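Long-range contacts in putative glycyl-glycine endopeptidase lytM (Ruminococcus gnavus, PDB 3NYY), which is probably a zinc-dependent metalloendopeptidase of the M23 family, which generally cleaves peptide bonds in bacterial cell-wall peptidoglycan: residues F18-V23 with S112-R117; E126-M131 with V232-V237; V142-D147 with I163-P168; A176-Y181 with V215-G220. All blocks are in the same frame, centred on the assembly; numbering follows the deposited sequence.

How the contacts relate
The chain begins in helices of the LytM N-terminal domain. Contact 1 closes the first loop, in which helices far outweigh strands, when helix 113-117 comes back against the end of helix 16-20. Contact 2 opens soon afterwards on strand 128-132 and closes about 100 residues later at the start of helix 235-240. Contacts 3 and 4 both nest inside that loop, one after the other, and none of the four cross. Contact 3 sets the turn after strand 141-143 against strand 162-166. Contact 4 pairs strand 172-178 with strand 216-225. Contacts 1 and 2 meet through Arg-19 and Asn-233, tying the helical part to the peptidase sheet. Asp-129 and His-218 join contacts 2 and 4.

Contact 1 of 4, residues F18-V23 with S112-R117; sequences FRRQPV and SWMFER. With SO4 (sulfate ion), chain E.
Trp-113 has CG anti to its backbone N (chi1 -170°), and this carries the indole over to helix 16-20. The Arg-19 chain bends at chi3, and Arg-117 bends at chi2 and chi3. The two guanidiniums thus come together beyond the indole. Arg-19 O lies over one face of the indole, toward the rim, 3.7 Å from Trp-113 CE2. Arg-117 CG lies over the opposite face, also toward the rim. Arg-19 NE approaches the ring edge in its plane, with 4.0 Å to Trp-113 CZ2, while it donates to Ser-231 O. Arg-20 packs its backbone on the pyrrole side, with CA 3.7 Å from Trp-113 CD1. Arg-20 CD also touches the selenium of selenomethionine Met-114, at 3.5 Å from SE. The polar end of Arg-20 turns to Asp-17 in a salt bridge. An alanine in place of Trp-113 would remove the indole between the two helices and would probably loosen their packing and the placement of both arginines. Arg-19 NH1 sits over a face of the Arg-117 guanidinium, 3.5 Å from Arg-117 NH2, with the planes 39° apart. Both are donors. A sulfate bridges them: Arg-19 NH1 donates to O1 at 2.8 Å, while Arg-117 NH1 and NH2 both grip O4. Glu-126 adds a salt bridge to Arg-117. The sulfate, probably from the crystallisation liquor, and this carboxylate are likely to offset the repulsion of two close positive charges.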
loop_
_atom_site.group_PDB
_atom_site.type_symbol
_atom_site.label_atom_id
_atom_site.label_comp_id
_atom_site.label_asym_id
_atom_site.label_seq_id
_atom_site.Cartn_x
_atom_site.Cartn_y
_atom_site.Cartn_z
ATOM N N PHE A 18 -16.063 -2.142 -13.764
ATOM C CA PHE A 18 -15.257 -3.230 -14.261
ATOM C C PHE A 18 -13.769 -2.964 -14.002
ATOM O O PHE A 18 -13.031 -3.842 -13.531
ATOM C CB PHE A 18 -15.520 -3.476 -15.741
ATOM C CG PHE A 18 -14.677 -4.566 -16.312
ATOM C CD1 PHE A 18 -15.069 -5.904 -16.176
ATOM C CD2 PHE A 18 -13.460 -4.287 -16.920
ATOM C CE1 PHE A 18 -14.281 -6.931 -16.704
ATOM C CE2 PHE A 18 -12.658 -5.315 -17.422
ATOM C CZ PHE A 18 -13.070 -6.645 -17.311
ATOM N N ARG A 19 -13.326 -1.764 -14.309
ATOM C CA ARG A 19 -11.906 -1.455 -14.131
ATOM C C ARG A 19 -11.452 -1.615 -12.698
ATOM O O ARG A 19 -10.312 -2.022 -12.436
ATOM C CB ARG A 19 -11.562 -0.079 -14.659
ATOM C CG ARG A 19 -11.789 0.071 -16.123
ATOM C CD ARG A 19 -11.517 1.493 -16.584
ATOM N NE ARG A 19 -10.091 1.819 -16.497
ATOM C CZ ARG A 19 -9.553 3.009 -16.720
ATOM N NH1 ARG A 19 -10.306 4.070 -17.046
ATOM N NH2 ARG A 19 -8.231 3.180 -16.632
ATOM N N ARG A 20 -12.359 -1.285 -11.770
ATOM C CA ARG A 20 -12.045 -1.397 -10.339
ATOM C C ARG A 20 -11.920 -2.837 -9.819
ATOM O O ARG A 20 -11.225 -3.077 -8.839
ATOM C CB ARG A 20 -13.082 -0.594 -9.546
ATOM C CG ARG A 20 -12.868 -0.608 -8.006
ATOM C CD ARG A 20 -13.722 0.426 -7.284
ATOM N NE ARG A 20 -15.129 0.342 -7.685
ATOM C CZ ARG A 20 -16.062 -0.376 -7.084
ATOM N NH1 ARG A 20 -15.790 -1.105 -6.004
ATOM N NH2 ARG A 20 -17.292 -0.403 -7.592
ATOM N N GLN A 21 -12.588 -3.792 -10.477
ATOM C CA GLN A 21 -12.529 -5.226 -10.155
ATOM C C GLN A 21 -12.985 -5.516 -8.736
ATOM O O GLN A 21 -12.222 -6.018 -7.938
ATOM C CB GLN A 21 -11.124 -5.772 -10.396
ATOM C CG GLN A 21 -10.640 -5.663 -11.805
ATOM C CD GLN A 21 -11.038 -6.797 -12.719
ATOM O OE1 GLN A 21 -10.616 -7.947 -12.533
ATOM N NE2 GLN A 21 -11.879 -6.468 -13.751
ATOM N N PRO A 22 -14.236 -5.158 -8.398
ATOM C CA PRO A 22 -14.663 -5.279 -6.981
ATOM C C PRO A 22 -14.876 -6.754 -6.613
ATOM O O PRO A 22 -15.809 -7.366 -7.100
ATOM C CB PRO A 22 -15.963 -4.500 -6.957
ATOM C CG PRO A 22 -16.480 -4.508 -8.332
ATOM C CD PRO A 22 -15.296 -4.600 -9.244
ATOM N N VAL A 23 -14.061 -7.280 -5.708
ATOM C CA VAL A 23 -14.146 -8.703 -5.318
ATOM C C VAL A 23 -14.121 -8.785 -3.801
ATOM O O VAL A 23 -13.094 -8.479 -3.180
ATOM C CB VAL A 23 -13.000 -9.499 -5.935
ATOM C CG1 VAL A 23 -13.117 -10.979 -5.559
ATOM C CG2 VAL A 23 -12.990 -9.330 -7.480
ATOM N N SER A 112 -4.687 0.368 -4.587
ATOM C CA SER A 112 -4.581 1.832 -4.727
ATOM C C SER A 112 -5.464 2.402 -5.824
ATOM O O SER A 112 -5.380 3.596 -6.131
ATOM C CB SER A 112 -3.121 2.190 -5.004
ATOM O OG SER A 112 -2.658 1.521 -6.169
ATOM N N TRP A 113 -6.301 1.562 -6.429
ATOM C CA TRP A 113 -7.052 1.916 -7.618
ATOM C C TRP A 113 -7.884 3.185 -7.437
ATOM O O TRP A 113 -7.828 4.091 -8.253
ATOM C CB TRP A 113 -7.962 0.747 -8.050
ATOM C CG TRP A 113 -8.550 1.004 -9.408
ATOM C CD1 TRP A 113 -9.803 1.441 -9.705
ATOM C CD2 TRP A 113 -7.845 0.896 -10.628
ATOM N NE1 TRP A 113 -9.930 1.577 -11.081
ATOM C CE2 TRP A 113 -8.742 1.228 -11.662
ATOM C CE3 TRP A 113 -6.544 0.492 -10.965
ATOM C CZ2 TRP A 113 -8.353 1.243 -12.995
ATOM C CZ3 TRP A 113 -6.169 0.477 -12.293
ATOM C CH2 TRP A 113 -7.066 0.871 -13.287
HETATM N N MSE A 114 -8.636 3.263 -6.358
HETATM C CA MSE A 114 -9.520 4.408 -6.163
HETATM C C MSE A 114 -8.774 5.671 -5.785
HETATM O O MSE A 114 -9.255 6.774 -6.080
HETATM C CB MSE A 114 -10.608 4.078 -5.160
HETATM C CG MSE A 114 -11.441 2.945 -5.640
HETATM SE SE MSE A 114 -13.231 3.022 -4.962
HETATM C CE MSE A 114 -13.167 1.978 -3.454
ATOM N N PHE A 115 -7.605 5.516 -5.182
ATOM C CA PHE A 115 -6.747 6.631 -4.833
ATOM C C PHE A 115 -6.154 7.177 -6.168
ATOM O O PHE A 115 -6.191 8.377 -6.430
ATOM C CB PHE A 115 -5.687 6.168 -3.804
ATOM C CG PHE A 115 -6.294 5.632 -2.498
ATOM C CD1 PHE A 115 -6.886 4.356 -2.438
ATOM C CD2 PHE A 115 -6.313 6.415 -1.345
ATOM C CE1 PHE A 115 -7.483 3.874 -1.248
ATOM C CE2 PHE A 115 -6.887 5.934 -0.148
ATOM C CZ PHE A 115 -7.484 4.675 -0.103
ATOM N N GLU A 116 -5.690 6.280 -7.043
ATOM C CA GLU A 116 -5.063 6.659 -8.334
ATOM C C GLU A 116 -6.018 7.254 -9.370
ATOM O O GLU A 116 -5.628 8.171 -10.108
ATOM C CB GLU A 116 -4.356 5.440 -8.972
ATOM C CG GLU A 116 -3.063 5.065 -8.257
ATOM C CD GLU A 116 -2.537 3.674 -8.607
ATOM O OE1 GLU A 116 -2.971 3.069 -9.613
ATOM O OE2 GLU A 116 -1.679 3.177 -7.846
ATOM N N ARG A 117 -7.239 6.717 -9.449
ATOM C CA ARG A 117 -8.240 7.198 -10.428
ATOM C C ARG A 117 -8.743 8.618 -10.137
ATOM O O ARG A 117 -8.868 9.422 -11.061
ATOM C CB ARG A 117 -9.433 6.224 -10.549
ATOM C CG ARG A 117 -9.099 4.901 -11.235
ATOM C CD ARG A 117 -8.621 5.069 -12.669
ATOM N NE ARG A 117 -9.647 5.697 -13.490
ATOM C CZ ARG A 117 -9.436 6.503 -14.533
ATOM N NH1 ARG A 117 -8.205 6.840 -14.917
ATOM N NH2 ARG A 117 -10.480 7.009 -15.187
HETATM S S SO4 E . -9.136 7.651 -18.446
HETATM O O1 SO4 E . -8.986 6.235 -18.158
HETATM O O2 SO4 E . -8.030 8.058 -19.312
HETATM O O3 SO4 E . -10.432 7.873 -19.088
HETATM O O4 SO4 E . -9.089 8.432 -17.207
#

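Contact 2 of 4, residues E126-M131 with V232-V237; sequences EGTDIM and VNPYPV
Asn-233 OD1 is the best-held polar atom, gripped by two donors. Tyr-235 N donates to Asn-233 OD1 at 3.1 Å with an N-H...O angle of 165°, coming from well above the carbonyl plane. This is an Asx turn, and it caps the turn leading into helix 235-240. The second donor is water 2, at 2.8 Å from Asn-233 OD1. The same water donates to Gly-127 O and accepts from Thr-128 OG1, so it joins the two segments through three bonds. CG of Asn-233 is anti to the backbone N (chi1 -168°), and its ND2 is taken up by Asp-111 and Arg-20 O. An alanine in place of Asn-233 would lose the cap, the water bridge and the ND2 bonds, and would probably unsettle the start of the helix. Thr-128 and Pro-234 make the direct contact, side by side and pointing opposite ways. Thr-128 OG1 lies 3.4 Å from Pro-234 CD. Gly-127 adds its CA, 3.7 Å from Pro-234 CD. Water 1 lies between Glu-126 O and Val-232 O, 2.8 Å from each. Asp-129 follows on the strand and fits the HxxxD motif of M23 peptidases, whose aspartate binds zinc in relatives. Strand 128-132 runs between strands 107-108 and 216-225. Helix 113-117 lies against Asn-233 through Trp-113, and helix 77-88 packs on Pro-236 and Val-237.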
loop_
_atom_site.group_PDB
_atom_site.type_symbol
_atom_site.label_atom_id
_atom_site.label_comp_id
_atom_site.label_asym_id
_atom_site.label_seq_id
_atom_site.Cartn_x
_atom_site.Cartn_y
_atom_site.Cartn_z
ATOM N N GLU A 126 -2.068 3.503 -14.078
ATOM C CA GLU A 126 -2.689 3.004 -12.850
ATOM C C GLU A 126 -2.418 1.505 -12.757
ATOM O O GLU A 126 -2.466 0.785 -13.764
ATOM C CB GLU A 126 -4.181 3.210 -12.916
ATOM C CG GLU A 126 -4.658 4.662 -13.098
ATOM C CD GLU A 126 -4.810 5.054 -14.550
ATOM O OE1 GLU A 126 -4.431 4.276 -15.480
ATOM O OE2 GLU A 126 -5.292 6.182 -14.793
ATOM N N GLY A 127 -2.190 1.004 -11.548
ATOM C CA GLY A 127 -1.925 -0.430 -11.362
ATOM C C GLY A 127 -1.786 -0.757 -9.898
ATOM O O GLY A 127 -2.534 -0.188 -9.078
ATOM N N THR A 128 -0.866 -1.660 -9.588
ATOM C CA THR A 128 -0.569 -2.060 -8.204
ATOM C C THR A 128 0.943 -1.972 -8.024
ATOM O O THR A 128 1.713 -2.460 -8.822
ATOM C CB THR A 128 -1.051 -3.451 -7.900
ATOM O OG1 THR A 128 -2.472 -3.529 -8.159
ATOM C CG2 THR A 128 -0.763 -3.849 -6.420
ATOM N N ASP A 129 1.350 -1.299 -6.957
ATOM C CA ASP A 129 2.758 -1.151 -6.571
ATOM C C ASP A 129 3.140 -2.155 -5.511
ATOM O O ASP A 129 2.620 -2.135 -4.401
ATOM C CB ASP A 129 3.021 0.279 -6.133
ATOM C CG ASP A 129 2.821 1.263 -7.274
ATOM O OD1 ASP A 129 3.210 0.921 -8.395
ATOM O OD2 ASP A 129 2.192 2.314 -7.077
ATOM N N ILE A 130 4.012 -3.081 -5.876
ATOM C CA ILE A 130 4.435 -4.137 -4.990
ATOM C C ILE A 130 5.795 -3.709 -4.380
ATOM O O ILE A 130 6.851 -3.681 -5.063
ATOM C CB ILE A 130 4.503 -5.437 -5.701
ATOM C CG1 ILE A 130 3.121 -5.843 -6.223
ATOM C CG2 ILE A 130 5.035 -6.511 -4.749
ATOM C CD1 ILE A 130 3.174 -7.001 -7.210
HETATM N N MSE A 131 5.749 -3.379 -3.090
HETATM C CA MSE A 131 6.856 -2.742 -2.396
HETATM C C MSE A 131 7.822 -3.716 -1.804
HETATM O O MSE A 131 7.430 -4.694 -1.162
HETATM C CB MSE A 131 6.363 -1.773 -1.308
HETATM C CG MSE A 131 5.234 -0.811 -1.747
HETATM SE SE MSE A 131 5.702 0.461 -3.080
HETATM C CE MSE A 131 4.183 1.694 -2.961
ATOM N N VAL A 232 -6.699 -1.824 -16.014
ATOM C CA VAL A 232 -7.649 -2.407 -15.046
ATOM C C VAL A 232 -6.910 -2.731 -13.766
ATOM O O VAL A 232 -5.690 -2.917 -13.783
ATOM C CB VAL A 232 -8.354 -3.679 -15.623
ATOM C CG1 VAL A 232 -9.026 -3.339 -16.944
ATOM C CG2 VAL A 232 -7.373 -4.822 -15.782
ATOM N N ASN A 233 -7.640 -2.806 -12.667
ATOM C CA ASN A 233 -7.034 -3.020 -11.356
ATOM C C ASN A 233 -6.416 -4.404 -11.223
ATOM O O ASN A 233 -7.157 -5.402 -11.222
ATOM C CB ASN A 233 -8.097 -2.801 -10.279
ATOM C CG ASN A 233 -7.536 -2.707 -8.878
ATOM O OD1 ASN A 233 -6.298 -2.676 -8.671
ATOM N ND2 ASN A 233 -8.464 -2.573 -7.873
ATOM N N PRO A 234 -5.071 -4.486 -11.010
ATOM C CA PRO A 234 -4.504 -5.817 -10.825
ATOM C C PRO A 234 -4.634 -6.353 -9.408
ATOM O O PRO A 234 -4.305 -7.506 -9.175
ATOM C CB PRO A 234 -3.004 -5.595 -11.101
ATOM C CG PRO A 234 -2.921 -4.295 -11.805
ATOM C CD PRO A 234 -4.020 -3.468 -11.204
ATOM N N TYR A 235 -5.070 -5.536 -8.458
ATOM C CA TYR A 235 -5.013 -5.954 -7.079
ATOM C C TYR A 235 -5.751 -7.282 -6.804
ATOM O O TYR A 235 -5.172 -8.201 -6.211
ATOM C CB TYR A 235 -5.503 -4.827 -6.137
ATOM C CG TYR A 235 -5.546 -5.236 -4.686
ATOM C CD1 TYR A 235 -4.386 -5.152 -3.921
ATOM C CD2 TYR A 235 -6.714 -5.738 -4.083
ATOM C CE1 TYR A 235 -4.371 -5.518 -2.593
ATOM C CE2 TYR A 235 -6.673 -6.114 -2.704
ATOM C CZ TYR A 235 -5.478 -6.013 -2.008
ATOM O OH TYR A 235 -5.349 -6.370 -0.646
ATOM N N PRO A 236 -7.018 -7.417 -7.255
ATOM C CA PRO A 236 -7.696 -8.683 -6.897
ATOM C C PRO A 236 -7.082 -9.957 -7.496
ATOM O O PRO A 236 -6.983 -10.995 -6.789
ATOM C CB PRO A 236 -9.158 -8.427 -7.337
ATOM C CG PRO A 236 -9.282 -6.881 -7.246
ATOM C CD PRO A 236 -7.958 -6.418 -7.785
ATOM N N VAL A 237 -6.621 -9.885 -8.741
ATOM C CA VAL A 237 -5.920 -11.046 -9.344
ATOM C C VAL A 237 -4.578 -11.316 -8.654
ATOM O O VAL A 237 -4.197 -12.452 -8.446
ATOM C CB VAL A 237 -5.857 -10.964 -10.855
ATOM C CG1 VAL A 237 -4.824 -9.946 -11.366
ATOM C CG2 VAL A 237 -5.573 -12.380 -11.512
HETATM O O HOH W 1 -3.238 -1.858 -14.458
HETATM O O HOH W 2 -4.222 -1.437 -7.195
#

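Contact 3 of 4, residues V142-D147 with I163-P168; sequences VVSMTD and IGITAP
The tight part of this contact gathers round Asp-147 O. Pro-168 CD comes within 3.3 Å of Asp-147 O, and Ala-167 CA points its hydrogen at the same oxygen in a CA-H...O contact of 3.4 Å. Thr-146 OG1 also donates to Asp-147 O, at 2.7 Å, from above the carbonyl plane. Thr-146 holds OG1 between its backbone N and carbonyl carbon (chi1 70°), and there OG1 also meets Ala-167 CB at 3.5 Å. Segment 142-147 leaves strand 141-143 of the three-stranded sheet and enters strand 148-153, the antiparallel partner of strand 162-166. The contact therefore lies where the chain passes from one sheet of the peptidase fold to the other. Packing is looser toward Ser-144, whose OG is 4.1 Å from Ile-165 CG2. That hydroxyl is occupied within its own turn, donating to an in-plane lone pair of Thr-146 O. On the solvent side the Pro-168 ring is exposed, and its CG stands 4.2 Å from Asp-147 CB, looser than its CD on the carbonyl oxygen. The Asp-147 carboxylate turns to Ala-192 N and Lys-191.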
loop_
_atom_site.group_PDB
_atom_site.type_symbol
_atom_site.label_atom_id
_atom_site.label_comp_id
_atom_site.label_asym_id
_atom_site.label_seq_id
_atom_site.Cartn_x
_atom_site.Cartn_y
_atom_site.Cartn_z
ATOM N N VAL A 142 11.748 -10.725 -10.579
ATOM C CA VAL A 142 10.407 -10.502 -11.120
ATOM C C VAL A 142 10.220 -11.556 -12.196
ATOM O O VAL A 142 11.032 -11.672 -13.112
ATOM C CB VAL A 142 10.254 -9.075 -11.655
ATOM C CG1 VAL A 142 8.912 -8.925 -12.356
ATOM C CG2 VAL A 142 10.412 -8.037 -10.474
ATOM N N VAL A 143 9.163 -12.365 -12.039
ATOM C CA VAL A 143 8.827 -13.419 -12.960
ATOM C C VAL A 143 7.490 -13.152 -13.615
ATOM O O VAL A 143 6.634 -12.419 -13.098
ATOM C CB VAL A 143 8.801 -14.791 -12.278
ATOM C CG1 VAL A 143 10.158 -15.095 -11.665
ATOM C CG2 VAL A 143 7.661 -14.901 -11.253
ATOM N N SER A 144 7.305 -13.734 -14.785
ATOM C CA SER A 144 6.100 -13.517 -15.570
ATOM C C SER A 144 4.939 -14.238 -14.904
ATOM O O SER A 144 5.015 -15.426 -14.615
ATOM C CB SER A 144 6.248 -14.085 -16.975
ATOM O OG SER A 144 5.138 -13.709 -17.819
HETATM N N MSE A 145 3.854 -13.531 -14.717
HETATM C CA MSE A 145 2.664 -14.129 -14.105
HETATM C C MSE A 145 2.006 -15.136 -15.034
HETATM O O MSE A 145 1.289 -16.014 -14.572
HETATM C CB MSE A 145 1.679 -13.024 -13.728
HETATM C CG MSE A 145 2.197 -12.108 -12.596
HETATM SE SE MSE A 145 1.047 -10.571 -12.296
HETATM C CE MSE A 145 -0.367 -11.451 -11.400
ATOM N N THR A 146 2.205 -14.940 -16.334
ATOM C CA THR A 146 1.505 -15.663 -17.404
ATOM C C THR A 146 2.471 -16.190 -18.456
ATOM O O THR A 146 3.608 -15.735 -18.567
ATOM C CB THR A 146 0.531 -14.698 -18.154
ATOM O OG1 THR A 146 1.293 -13.747 -18.924
ATOM C CG2 THR A 146 -0.397 -13.928 -17.137
ATOM N N ASP A 147 2.000 -17.130 -19.265
ATOM C CA ASP A 147 2.670 -17.410 -20.503
ATOM C C ASP A 147 2.463 -16.172 -21.369
ATOM O O ASP A 147 1.591 -15.332 -21.093
ATOM C CB ASP A 147 2.006 -18.590 -21.207
ATOM C CG ASP A 147 2.277 -19.929 -20.565
ATOM O OD1 ASP A 147 3.060 -20.063 -19.619
ATOM O OD2 ASP A 147 1.689 -20.914 -21.089
ATOM N N ILE A 163 8.971 -3.891 -19.101
ATOM C CA ILE A 163 8.777 -4.971 -20.051
ATOM C C ILE A 163 7.290 -5.278 -20.066
ATOM O O ILE A 163 6.638 -5.253 -19.020
ATOM C CB ILE A 163 9.679 -6.211 -19.720
ATOM C CG1 ILE A 163 9.664 -7.231 -20.865
ATOM C CG2 ILE A 163 9.361 -6.815 -18.358
ATOM C CD1 ILE A 163 10.785 -8.279 -20.739
ATOM N N GLY A 164 6.775 -5.603 -21.261
ATOM C CA GLY A 164 5.364 -5.915 -21.442
ATOM C C GLY A 164 5.193 -7.279 -22.103
ATOM O O GLY A 164 5.849 -7.575 -23.087
ATOM N N ILE A 165 4.334 -8.109 -21.516
ATOM C CA ILE A 165 4.042 -9.458 -21.992
ATOM C C ILE A 165 2.565 -9.504 -22.389
ATOM O O ILE A 165 1.672 -9.233 -21.590
ATOM C CB ILE A 165 4.262 -10.480 -20.858
ATOM C CG1 ILE A 165 5.681 -10.449 -20.296
ATOM C CG2 ILE A 165 3.877 -11.920 -21.310
ATOM C CD1 ILE A 165 6.808 -10.564 -21.313
ATOM N N THR A 166 2.303 -9.939 -23.612
ATOM C CA THR A 166 0.962 -10.191 -24.057
ATOM C C THR A 166 0.657 -11.659 -23.821
ATOM O O THR A 166 1.342 -12.551 -24.363
ATOM C CB THR A 166 0.741 -9.791 -25.499
ATOM O OG1 THR A 166 0.976 -8.386 -25.627
ATOM C CG2 THR A 166 -0.728 -10.086 -25.970
ATOM N N ALA A 167 -0.366 -11.894 -23.011
ATOM C CA ALA A 167 -0.710 -13.229 -22.525
ATOM C C ALA A 167 -1.676 -13.857 -23.551
ATOM O O ALA A 167 -2.279 -13.128 -24.346
ATOM C CB ALA A 167 -1.332 -13.185 -21.129
ATOM N N PRO A 168 -1.810 -15.187 -23.537
ATOM C CA PRO A 168 -2.551 -15.847 -24.636
ATOM C C PRO A 168 -4.021 -15.463 -24.785
ATOM O O PRO A 168 -4.553 -15.472 -25.895
ATOM C CB PRO A 168 -2.420 -17.344 -24.320
ATOM C CG PRO A 168 -1.538 -17.486 -23.172
ATOM C CD PRO A 168 -1.164 -16.139 -22.630
#

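Contact 4 of 4, residues A176-Y181 with V215-G220; sequences AHLDSY and VHLHLG
Ala-176 and His-218 form an antiparallel hydrogen-bonded pair. Ala-176 N donates to His-218 O at 2.9 Å, in the carbonyl plane. The return bond, His-218 N to Ala-176 O, is weak at 3.4 Å. Ala-176 O gains a second donor in water 3, which also donates to His-216 O. His-177 ND1 is satisfied by Ser-202 O, His-216 ND1 by Pro-214 O, and His-218 ND1 by Asp-129 OD1. Water 4 links the remaining nitrogens of two rings. It lies 2.7 Å from His-216 NE2, at the ring edge, and accepts weakly from His-177 NE2. The rings of His-177 and His-216 are oblique, 37° apart, with His-177 CD2 3.4 Å from His-216 NE2. His-216 and His-218 form the HxH motif of M23 peptidases; in relatives its second histidine binds zinc, consistent with a metal site here. Strand 216-225 runs between strands 128-132 and 172-178, and Phe-115 of the second subunit meets the His-216 ring edge-to-face.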
loop_
_atom_site.group_PDB
_atom_site.type_symbol
_atom_site.label_atom_id
_atom_site.label_comp_id
_atom_site.label_asym_id
_atom_site.label_seq_id
_atom_site.Cartn_x
_atom_site.Cartn_y
_atom_site.Cartn_z
ATOM N N ALA A 176 7.178 -2.672 -14.471
ATOM C CA ALA A 176 7.939 -1.421 -14.534
ATOM C C ALA A 176 8.855 -1.160 -13.325
ATOM O O ALA A 176 8.758 -1.803 -12.266
ATOM C CB ALA A 176 6.982 -0.223 -14.747
ATOM N N HIS A 177 9.812 -0.257 -13.575
ATOM C CA HIS A 177 10.845 0.221 -12.631
ATOM C C HIS A 177 11.932 -0.797 -12.333
ATOM O O HIS A 177 12.648 -0.645 -11.321
ATOM C CB HIS A 177 10.222 0.766 -11.342
ATOM C CG HIS A 177 9.147 1.765 -11.592
ATOM N ND1 HIS A 177 9.379 2.934 -12.283
ATOM C CD2 HIS A 177 7.818 1.739 -11.336
ATOM C CE1 HIS A 177 8.239 3.598 -12.420
ATOM N NE2 HIS A 177 7.277 2.891 -11.862
ATOM N N LEU A 178 12.093 -1.784 -13.230
ATOM C CA LEU A 178 13.088 -2.840 -13.074
ATOM C C LEU A 178 14.525 -2.252 -13.014
ATOM O O LEU A 178 14.845 -1.244 -13.686
ATOM C CB LEU A 178 13.023 -3.865 -14.224
ATOM C CG LEU A 178 11.677 -4.578 -14.424
ATOM C CD1 LEU A 178 11.740 -5.420 -15.750
ATOM C CD2 LEU A 178 11.376 -5.472 -13.229
ATOM N N ASP A 179 15.399 -2.939 -12.296
ATOM C CA ASP A 179 16.807 -2.537 -12.233
ATOM C C ASP A 179 17.530 -3.109 -13.432
ATOM O O ASP A 179 18.518 -2.535 -13.937
ATOM C CB ASP A 179 17.440 -3.057 -10.941
ATOM C CG ASP A 179 18.854 -2.540 -10.737
ATOM O OD1 ASP A 179 19.007 -1.294 -10.641
ATOM O OD2 ASP A 179 19.801 -3.388 -10.681
ATOM N N SER A 180 17.068 -4.262 -13.895
ATOM C CA SER A 180 17.668 -4.918 -15.031
ATOM C C SER A 180 16.706 -5.926 -15.613
ATOM O O SER A 180 15.693 -6.285 -14.963
ATOM C CB SER A 180 18.943 -5.634 -14.590
ATOM O OG SER A 180 18.649 -6.770 -13.808
ATOM N N TYR A 181 17.034 -6.404 -16.818
ATOM C CA TYR A 181 16.247 -7.405 -17.529
ATOM C C TYR A 181 16.891 -8.791 -17.567
ATOM O O TYR A 181 18.138 -8.925 -17.534
ATOM C CB TYR A 181 16.077 -6.989 -18.952
ATOM C CG TYR A 181 15.308 -5.706 -19.195
ATOM C CD1 TYR A 181 13.985 -5.586 -18.880
ATOM C CD2 TYR A 181 15.896 -4.649 -19.835
ATOM C CE1 TYR A 181 13.297 -4.450 -19.172
ATOM C CE2 TYR A 181 15.205 -3.493 -20.134
ATOM C CZ TYR A 181 13.898 -3.381 -19.797
ATOM O OH TYR A 181 13.210 -2.207 -20.132
ATOM N N VAL A 215 12.307 1.132 -3.949
ATOM C CA VAL A 215 12.321 -0.066 -4.781
ATOM C C VAL A 215 10.948 -0.738 -4.698
ATOM O O VAL A 215 10.416 -1.004 -3.615
ATOM C CB VAL A 215 13.444 -1.018 -4.358
ATOM C CG1 VAL A 215 13.329 -2.389 -5.033
ATOM C CG2 VAL A 215 14.824 -0.381 -4.685
ATOM N N HIS A 216 10.366 -0.982 -5.872
ATOM C CA HIS A 216 9.093 -1.626 -6.001
ATOM C C HIS A 216 8.892 -2.081 -7.421
ATOM O O HIS A 216 9.523 -1.566 -8.370
ATOM C CB HIS A 216 7.952 -0.659 -5.626
ATOM C CG HIS A 216 7.698 0.439 -6.605
ATOM N ND1 HIS A 216 8.562 1.496 -6.827
ATOM C CD2 HIS A 216 6.630 0.646 -7.418
ATOM C CE1 HIS A 216 8.046 2.278 -7.770
ATOM N NE2 HIS A 216 6.862 1.801 -8.125
ATOM N N LEU A 217 8.011 -3.069 -7.560
ATOM C CA LEU A 217 7.525 -3.454 -8.893
ATOM C C LEU A 217 6.201 -2.759 -9.130
ATOM O O LEU A 217 5.263 -2.921 -8.341
ATOM C CB LEU A 217 7.232 -4.953 -8.985
ATOM C CG LEU A 217 6.568 -5.400 -10.284
ATOM C CD1 LEU A 217 7.446 -5.146 -11.591
ATOM C CD2 LEU A 217 6.169 -6.903 -10.180
ATOM N N HIS A 218 6.101 -1.965 -10.198
ATOM C CA HIS A 218 4.783 -1.496 -10.613
ATOM C C HIS A 218 4.231 -2.508 -11.613
ATOM O O HIS A 218 4.870 -2.771 -12.651
ATOM C CB HIS A 218 4.825 -0.091 -11.226
ATOM C CG HIS A 218 3.521 0.314 -11.814
ATOM N ND1 HIS A 218 2.531 0.905 -11.056
ATOM C CD2 HIS A 218 3.009 0.142 -13.060
ATOM C CE1 HIS A 218 1.461 1.095 -11.826
ATOM N NE2 HIS A 218 1.733 0.673 -13.053
ATOM N N LEU A 219 3.046 -3.042 -11.310
ATOM C CA LEU A 219 2.342 -4.002 -12.193
ATOM C C LEU A 219 1.110 -3.326 -12.743
ATOM O O LEU A 219 0.294 -2.765 -11.995
ATOM C CB LEU A 219 1.955 -5.267 -11.448
ATOM C CG LEU A 219 1.129 -6.236 -12.348
ATOM C CD1 LEU A 219 2.214 -6.934 -13.307
ATOM C CD2 LEU A 219 0.282 -7.175 -11.536
ATOM N N GLY A 220 0.960 -3.394 -14.064
ATOM C CA GLY A 220 -0.244 -2.963 -14.736
ATOM C C GLY A 220 -0.804 -4.091 -15.576
ATOM O O GLY A 220 -0.092 -4.976 -16.004
HETATM O O HOH W 3 10.708 -3.050 -10.389
HETATM O O HOH W 4 5.058 3.291 -9.540
#